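PDB 3PQA: lactaldehyde dehydrogenase from Methanocaldococcus jannaschii, which oxidises lactaldehyde to lactate with NAD, its preferred cofactor over NADP, in the biosynthesis of coenzyme F420, and works as a homotetramer. Local coordinates for residues I99-L104 and L146-I151. Numbering follows the deposited sequence.
Sequences IGTFKL and LSAHKI
Thr101 turns its CB toward the helix that carries Ala148, where two helix segments run nearly parallel (7°), their axes 8.9 Å apart at closest approach. From CB, which lies 4.0 Å from Ala148 CB, the side chain forks. With OG1 beside the backbone N (chi1 -62°), CG2 is anti to it. This methyl lies 3.5 Å from Ala148 O. It also sits over the centre of the His149 ring, 4.0 Å from its centroid, a CH-pi contact. The other branch, OG1, comes over the same ring face 3.5 Å from His149 NE2, but it is hydrogen-bonded to Asn145 OD1, its strongest polar partner, and to Arg97 O, two acceptors for one proton, which probably helps to hold the fork in place. Beside it, Phe102 brings CE2 to 3.4 Å from Ala148 CB, while CE1 and CZ meet Ile151 CG2 at the ring's edge. An alanine in place of Phe102 is likely to open a gap beside Ala148 and leave the Ile151 methyl without its aromatic neighbour. Phe102 also packs on Leu62 and Ile65 of helix 55-71; Ile151 reaches strand 160-165 and helix 171-186. Helix 88-111 thus packs against helix 145-156, the helix of a beta-alpha-beta crossover between parallel strands 122-138 and 160-165.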
ATOM      1  N   ILE B  99     -25.587  -3.551   7.080  1.00 11.68           N
ATOM      2  CA  ILE B  99     -25.666  -3.913   5.652  1.00 12.53           C
ATOM      3  C   ILE B  99     -24.347  -3.516   4.993  1.00 11.23           C
ATOM      4  O   ILE B  99     -23.730  -4.323   4.274  1.00 12.05           O
ATOM      5  CB  ILE B  99     -26.850  -3.213   4.938  1.00 14.11           C
ATOM      6  CG1 ILE B  99     -28.177  -3.659   5.567  1.00 14.16           C
ATOM      7  CG2 ILE B  99     -26.857  -3.539   3.463  1.00 14.21           C
ATOM      8  CD1 ILE B  99     -29.346  -2.717   5.274  1.00 14.44           C
ATOM      9  N   GLY B 100     -23.919  -2.285   5.267  1.00 10.56           N
ATOM     10  CA  GLY B 100     -22.656  -1.767   4.736  1.00 11.08           C
ATOM     11  C   GLY B 100     -21.430  -2.586   5.136  1.00 11.05           C
ATOM     12  O   GLY B 100     -20.528  -2.809   4.324  1.00 11.82           O
ATOM     13  N   THR B 101     -21.401  -3.044   6.385  1.00 10.84           N
ATOM     14  CA  THR B 101     -20.282  -3.829   6.896  1.00 10.63           C
ATOM     15  C   THR B 101     -20.158  -5.169   6.171  1.00  9.74           C
ATOM     16  O   THR B 101     -19.057  -5.578   5.798  1.00  9.52           O
ATOM     17  CB  THR B 101     -20.442  -4.015   8.423  1.00 11.37           C
ATOM     18  OG1 THR B 101     -20.397  -2.717   9.019  1.00 12.29           O
ATOM     19  CG2 THR B 101     -19.336  -4.880   9.014  1.00 12.19           C
ATOM     20  N   PHE B 102     -21.286  -5.861   5.984  1.00 10.20           N
ATOM     21  CA  PHE B 102     -21.251  -7.109   5.223  1.00 10.95           C
ATOM     22  C   PHE B 102     -20.843  -6.877   3.770  1.00 10.57           C
ATOM     23  O   PHE B 102     -20.057  -7.649   3.223  1.00 11.18           O
ATOM     24  CB  PHE B 102     -22.563  -7.899   5.375  1.00 13.15           C
ATOM     25  CG  PHE B 102     -22.612  -8.722   6.637  1.00 13.79           C
ATOM     26  CD1 PHE B 102     -21.913  -9.928   6.722  1.00 13.32           C
ATOM     27  CD2 PHE B 102     -23.334  -8.280   7.754  1.00 13.37           C
ATOM     28  CE1 PHE B 102     -21.941 -10.696   7.905  1.00 13.81           C
ATOM     29  CE2 PHE B 102     -23.360  -9.034   8.929  1.00 13.86           C
ATOM     30  CZ  PHE B 102     -22.664 -10.238   9.003  1.00 13.39           C
ATOM     31  N   LYS B 103     -21.348  -5.806   3.155  1.00 11.06           N
ATOM     32  CA  LYS B 103     -20.969  -5.504   1.764  1.00 12.21           C
ATOM     33  C   LYS B 103     -19.494  -5.150   1.578  1.00 11.22           C
ATOM     34  O   LYS B 103     -18.880  -5.539   0.585  1.00 11.35           O
ATOM     35  CB  LYS B 103     -21.843  -4.407   1.180  1.00 16.75           C
ATOM     36  CG  LYS B 103     -23.277  -4.831   1.037  1.00 18.30           C
ATOM     37  CD  LYS B 103     -24.087  -3.797   0.305  1.00 18.38           C
ATOM     38  CE  LYS B 103     -25.398  -4.436  -0.138  1.00 18.92           C
ATOM     39  NZ  LYS B 103     -26.168  -3.518  -1.029  1.00 19.24           N
ATOM     40  N   LEU B 104     -18.935  -4.426   2.539  1.00 10.22           N
ATOM     41  CA  LEU B 104     -17.530  -4.054   2.495  1.00 10.39           C
ATOM     42  C   LEU B 104     -16.635  -5.274   2.651  1.00 10.11           C
ATOM     43  O   LEU B 104     -15.591  -5.384   1.996  1.00 10.99           O
ATOM     44  CB  LEU B 104     -17.202  -3.001   3.558  1.00 12.96           C
ATOM     45  CG  LEU B 104     -15.904  -2.225   3.317  1.00 13.81           C
ATOM     46  CD1 LEU B 104     -15.906  -1.550   1.955  1.00 13.26           C
ATOM     47  CD2 LEU B 104     -15.690  -1.191   4.420  1.00 13.22           C
ATOM     48  N   LEU B 146     -21.961  -4.432  15.616  1.00 12.42           N
ATOM     49  CA  LEU B 146     -20.709  -4.875  16.222  1.00 13.56           C
ATOM     50  C   LEU B 146     -20.486  -6.384  16.055  1.00 13.06           C
ATOM     51  O   LEU B 146     -19.345  -6.831  16.047  1.00 13.80           O
ATOM     52  CB  LEU B 146     -20.559  -4.423  17.676  1.00 15.98           C
ATOM     53  CG  LEU B 146     -20.402  -2.907  17.865  1.00 16.00           C
ATOM     54  CD1 LEU B 146     -20.275  -2.542  19.344  1.00 16.35           C
ATOM     55  CD2 LEU B 146     -19.211  -2.349  17.081  1.00 16.30           C
ATOM     56  N   SER B 147     -21.573  -7.153  15.924  1.00 12.39           N
ATOM     57  CA  SER B 147     -21.474  -8.548  15.451  1.00 11.98           C
ATOM     58  C   SER B 147     -20.999  -8.596  13.994  1.00 11.55           C
ATOM     59  O   SER B 147     -20.122  -9.402  13.652  1.00 11.92           O
ATOM     60  CB  SER B 147     -22.800  -9.296  15.625  1.00 12.75           C
ATOM     61  OG  SER B 147     -23.091  -9.484  17.012  1.00 13.71           O
ATOM     62  N   ALA B 148     -21.553  -7.716  13.150  1.00 10.56           N
ATOM     63  CA  ALA B 148     -21.180  -7.669  11.738  1.00  9.81           C
ATOM     64  C   ALA B 148     -19.679  -7.358  11.592  1.00  9.05           C
ATOM     65  O   ALA B 148     -18.997  -7.912  10.729  1.00  9.28           O
ATOM     66  CB  ALA B 148     -22.038  -6.651  10.966  1.00 11.22           C
ATOM     67  N   HIS B 149     -19.175  -6.487  12.455  1.00  8.92           N
ATOM     68  CA  HIS B 149     -17.753  -6.105  12.417  1.00  9.22           C
ATOM     69  C   HIS B 149     -16.802  -7.224  12.811  1.00  9.35           C
ATOM     70  O   HIS B 149     -15.596  -7.095  12.599  1.00  9.46           O
ATOM     71  CB  HIS B 149     -17.499  -4.856  13.262  1.00 12.03           C
ATOM     72  CG  HIS B 149     -17.674  -3.584  12.497  1.00 12.70           C
ATOM     73  ND1 HIS B 149     -16.813  -3.204  11.494  1.00 12.52           N
ATOM     74  CD2 HIS B 149     -18.618  -2.617  12.577  1.00 12.50           C
ATOM     75  CE1 HIS B 149     -17.211  -2.045  10.998  1.00 12.73           C
ATOM     76  NE2 HIS B 149     -18.300  -1.665  11.639  1.00 12.79           N
ATOM     77  N   LYS B 150     -17.327  -8.313  13.387  1.00 10.02           N
ATOM     78  CA  LYS B 150     -16.507  -9.491  13.663  1.00 11.68           C
ATOM     79  C   LYS B 150     -16.799 -10.645  12.701  1.00  9.90           C
ATOM     80  O   LYS B 150     -15.874 -11.285  12.190  1.00 10.78           O
ATOM     81  CB  LYS B 150     -16.697  -9.970  15.103  1.00 16.11           C
ATOM     82  CG  LYS B 150     -16.340  -8.924  16.162  1.00 17.46           C
ATOM     83  CD  LYS B 150     -16.361  -9.515  17.568  1.00 17.65           C
ATOM     84  CE  LYS B 150     -16.322  -8.400  18.640  1.00 17.92           C
ATOM     85  NZ  LYS B 150     -15.052  -7.606  18.578  1.00 18.08           N
ATOM     86  N   ILE B 151     -18.087 -10.936  12.496  1.00  8.99           N
ATOM     87  CA  ILE B 151     -18.521 -11.995  11.579  1.00 10.09           C
ATOM     88  C   ILE B 151     -18.099 -11.765  10.127  1.00  8.55           C
ATOM     89  O   ILE B 151     -17.554 -12.679   9.494  1.00  8.92           O
ATOM     90  CB  ILE B 151     -20.055 -12.229  11.658  1.00 13.06           C
ATOM     91  CG1 ILE B 151     -20.440 -12.649  13.083  1.00 13.47           C
ATOM     92  CG2 ILE B 151     -20.514 -13.297  10.637  1.00 13.51           C
ATOM     93  CD1 ILE B 151     -21.945 -12.624  13.338  1.00 14.14           C
TER